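Local coordinates for protein putative oxidoreductase (Mycobacterium avium, PDB 3QHA) that probably acts as an NAD(P)-dependent oxidoreductase of the 3-hydroxyisobutyrate dehydrogenase family, with a Rossmann-type dinucleotide-binding domain, at residues Leu23-Thr32 with Arg47-Ala57. Numbering follows the deposited sequence.
Sequences LGNMGAPMAT and RIEAMTPLAEA
R47 lays its guanidinium beside the L23-G24 peptide at the glycine-rich turn of a Rossmann fold, whose apparent GxGxxG pattern, probably the dinucleotide-binding loop, includes G24 and G27. The approach is oblique, NH2 standing 3.8 Å from G24 N. The R47 side chain bends at chi3 (-74°), A50 CB lies on one face of its guanidinium, offset toward the rim, and NH2 forms a salt bridge with D45, whose OD1 also accepts from L23 N. Helix 48-55 then runs nearly parallel to helix 27-32, the axes 10.2 Å apart at closest approach and crossing at -22°; both helices pack on strand 41-44 through V43. On the first turn A50 faces L23, CB to CB 3.9 Å, while L23 CD1 lies 3.6 Å from A50 O. M51 starts away from 23-32 and touches L61, yet brings SD to 4.0 Å from L23 CD1, its side chain bent at chi2 and chi3. L54 is the wedge between the helices: its CG meets both methyls of L23, the two side chains crossing at a slant, and CD1 packs against A31 CB at 3.8 Å. A57 CB only comes near T32 CG2. T32 OG1, 3.6 Å from L54 CD1, lies beside its own backbone N (chi1 -58°) and donates to A28 O at 2.6 Å, on the opposite face of that carbonyl from T32 N.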
loop_
_atom_site.group_PDB
_atom_site.type_symbol
_atom_site.label_atom_id
_atom_site.label_comp_id
_atom_site.label_asym_id
_atom_site.label_seq_id
_atom_site.Cartn_x
_atom_site.Cartn_y
_atom_site.Cartn_z
ATOM N N LEU B 23 11.448 -20.072 -17.284
ATOM C CA LEU B 23 10.165 -19.588 -17.806
ATOM C C LEU B 23 9.010 -19.934 -16.863
ATOM O O LEU B 23 7.989 -20.481 -17.283
ATOM C CB LEU B 23 9.904 -20.176 -19.199
ATOM C CG LEU B 23 10.968 -19.892 -20.264
ATOM C CD1 LEU B 23 10.644 -20.622 -21.559
ATOM C CD2 LEU B 23 11.101 -18.401 -20.513
ATOM N N GLY B 24 9.183 -19.606 -15.585
ATOM C CA GLY B 24 8.146 -19.815 -14.578
ATOM C C GLY B 24 7.126 -18.691 -14.588
ATOM O O GLY B 24 6.950 -18.009 -15.600
ATOM N N ASN B 25 6.465 -18.480 -13.453
ATOM C CA ASN B 25 5.368 -17.511 -13.376
ATOM C C ASN B 25 5.786 -16.046 -13.537
ATOM O O ASN B 25 4.945 -15.199 -13.850
ATOM C CB ASN B 25 4.562 -17.705 -12.082
ATOM C CG ASN B 25 3.661 -18.935 -12.131
ATOM O OD1 ASN B 25 3.350 -19.459 -13.206
ATOM N ND2 ASN B 25 3.232 -19.397 -10.963
ATOM N N MET B 26 7.070 -15.749 -13.325
ATOM C CA MET B 26 7.618 -14.417 -13.616
ATOM C C MET B 26 8.508 -14.418 -14.862
ATOM O O MET B 26 8.450 -13.485 -15.667
ATOM C CB MET B 26 8.394 -13.870 -12.414
ATOM C CG MET B 26 7.513 -13.273 -11.317
ATOM S SD MET B 26 6.543 -11.821 -11.810
ATOM C CE MET B 26 7.836 -10.715 -12.375
ATOM N N GLY B 27 9.320 -15.459 -15.023
ATOM C CA GLY B 27 10.211 -15.570 -16.178
ATOM C C GLY B 27 9.505 -15.594 -17.523
ATOM O O GLY B 27 9.966 -14.973 -18.484
ATOM N N ALA B 28 8.385 -16.309 -17.587
ATOM C CA ALA B 28 7.627 -16.476 -18.830
ATOM C C ALA B 28 7.033 -15.168 -19.364
ATOM O O ALA B 28 7.237 -14.841 -20.529
ATOM C CB ALA B 28 6.530 -17.534 -18.656
ATOM N N PRO B 29 6.297 -14.421 -18.520
ATOM C CA PRO B 29 5.750 -13.136 -18.985
ATOM C C PRO B 29 6.821 -12.097 -19.331
ATOM O O PRO B 29 6.648 -11.340 -20.287
ATOM C CB PRO B 29 4.872 -12.657 -17.820
ATOM C CG PRO B 29 5.090 -13.594 -16.699
ATOM C CD PRO B 29 5.791 -14.806 -17.190
ATOM N N MET B 30 7.907 -12.057 -18.560
ATOM C CA MET B 30 9.070 -11.235 -18.917
ATOM C C MET B 30 9.620 -11.611 -20.284
ATOM O O MET B 30 9.759 -10.758 -21.156
ATOM C CB MET B 30 10.194 -11.362 -17.883
ATOM C CG MET B 30 10.396 -10.124 -17.045
ATOM S SD MET B 30 11.888 -10.219 -16.045
ATOM C CE MET B 30 11.266 -11.165 -14.670
ATOM N N ALA B 31 9.940 -12.889 -20.459
ATOM C CA ALA B 31 10.503 -13.369 -21.722
ATOM C C ALA B 31 9.523 -13.168 -22.876
ATOM O O ALA B 31 9.938 -12.916 -24.011
ATOM C CB ALA B 31 10.904 -14.838 -21.607
ATOM N N THR B 32 8.227 -13.274 -22.586
ATOM C CA THR B 32 7.186 -13.012 -23.580
ATOM C C THR B 32 7.194 -11.548 -24.027
ATOM O O THR B 32 7.032 -11.259 -25.212
ATOM C CB THR B 32 5.784 -13.375 -23.041
ATOM O OG1 THR B 32 5.759 -14.755 -22.661
ATOM C CG2 THR B 32 4.715 -13.135 -24.101
ATOM N N ARG B 47 11.440 -27.629 -18.805
ATOM C CA ARG B 47 10.056 -28.043 -19.002
ATOM C C ARG B 47 9.556 -27.635 -20.385
ATOM O O ARG B 47 9.490 -26.447 -20.701
ATOM C CB ARG B 47 9.170 -27.415 -17.930
ATOM C CG ARG B 47 9.576 -27.766 -16.506
ATOM C CD ARG B 47 8.925 -26.833 -15.507
ATOM N NE ARG B 47 9.540 -25.506 -15.510
ATOM C CZ ARG B 47 9.043 -24.439 -14.888
ATOM N NH1 ARG B 47 7.905 -24.521 -14.203
ATOM N NH2 ARG B 47 9.684 -23.276 -14.953
ATOM N N ILE B 48 9.201 -28.625 -21.202
ATOM C CA ILE B 48 8.686 -28.378 -22.552
ATOM C C ILE B 48 7.425 -27.506 -22.543
ATOM O O ILE B 48 7.279 -26.622 -23.390
ATOM C CB ILE B 48 8.404 -29.709 -23.317
ATOM C CG1 ILE B 48 7.973 -29.445 -24.767
ATOM C CG2 ILE B 48 7.346 -30.542 -22.601
ATOM C CD1 ILE B 48 9.072 -28.886 -25.649
ATOM N N GLU B 49 6.527 -27.741 -21.588
ATOM C CA GLU B 49 5.277 -26.973 -21.514
ATOM C C GLU B 49 5.497 -25.496 -21.172
ATOM O O GLU B 49 4.619 -24.667 -21.419
ATOM C CB GLU B 49 4.270 -27.613 -20.539
ATOM C CG GLU B 49 4.589 -27.476 -19.039
ATOM C CD GLU B 49 5.485 -28.584 -18.496
ATOM O OE1 GLU B 49 6.019 -29.387 -19.291
ATOM O OE2 GLU B 49 5.654 -28.650 -17.260
ATOM N N ALA B 50 6.657 -25.172 -20.604
ATOM C CA ALA B 50 7.052 -23.779 -20.395
ATOM C C ALA B 50 7.571 -23.155 -21.693
ATOM O O ALA B 50 7.364 -21.966 -21.941
ATOM C CB ALA B 50 8.109 -23.682 -19.302
ATOM N N MET B 51 8.237 -23.967 -22.515
ATOM C CA MET B 51 8.867 -23.502 -23.757
ATOM C C MET B 51 7.872 -23.178 -24.873
ATOM O O MET B 51 8.027 -22.177 -25.573
ATOM C CB MET B 51 9.850 -24.560 -24.277
ATOM C CG MET B 51 11.036 -24.826 -23.360
ATOM S SD MET B 51 12.351 -23.615 -23.569
ATOM C CE MET B 51 13.209 -24.303 -24.984
ATOM N N THR B 52 6.863 -24.029 -25.042
ATOM C CA THR B 52 5.987 -23.971 -26.218
ATOM C C THR B 52 5.239 -22.636 -26.387
ATOM O O THR B 52 5.209 -22.091 -27.492
ATOM C CB THR B 52 4.996 -25.164 -26.241
ATOM O OG1 THR B 52 5.722 -26.391 -26.103
ATOM C CG2 THR B 52 4.205 -25.186 -27.542
ATOM N N PRO B 53 4.640 -22.104 -25.302
ATOM C CA PRO B 53 4.040 -20.763 -25.348
ATOM C C PRO B 53 4.992 -19.671 -25.848
ATOM O O PRO B 53 4.592 -18.825 -26.649
ATOM C CB PRO B 53 3.664 -20.501 -23.889
ATOM C CG PRO B 53 3.408 -21.841 -23.329
ATOM C CD PRO B 53 4.357 -22.776 -24.019
ATOM N N LEU B 54 6.232 -19.688 -25.364
ATOM C CA LEU B 54 7.258 -18.749 -25.827
ATOM C C LEU B 54 7.598 -18.972 -27.298
ATOM O O LEU B 54 7.874 -18.016 -28.024
ATOM C CB LEU B 54 8.529 -18.846 -24.975
ATOM C CG LEU B 54 8.603 -17.926 -23.752
ATOM C CD1 LEU B 54 8.599 -16.458 -24.174
ATOM C CD2 LEU B 54 7.466 -18.219 -22.782
ATOM N N ALA B 55 7.580 -20.231 -27.731
ATOM C CA ALA B 55 7.791 -20.562 -29.138
ATOM C C ALA B 55 6.730 -19.898 -30.014
ATOM O O ALA B 55 7.059 -19.259 -31.015
ATOM C CB ALA B 55 7.777 -22.074 -29.342
ATOM N N GLU B 56 5.464 -20.025 -29.623
ATOM C CA GLU B 56 4.371 -19.455 -30.418
ATOM C C GLU B 56 4.140 -17.958 -30.174
ATOM O O GLU B 56 3.237 -17.365 -30.763
ATOM C CB GLU B 56 3.077 -20.271 -30.263
ATOM C CG GLU B 56 2.457 -20.314 -28.871
ATOM C CD GLU B 56 1.425 -21.432 -28.721
ATOM O OE1 GLU B 56 1.460 -22.405 -29.510
ATOM O OE2 GLU B 56 0.579 -21.338 -27.805
ATOM N N ALA B 57 4.970 -17.353 -29.323
ATOM C CA ALA B 57 5.039 -15.900 -29.184
ATOM C C ALA B 57 6.164 -15.304 -30.042
ATOM O O ALA B 57 6.279 -14.081 -30.149
ATOM C CB ALA B 57 5.239 -15.524 -27.725
#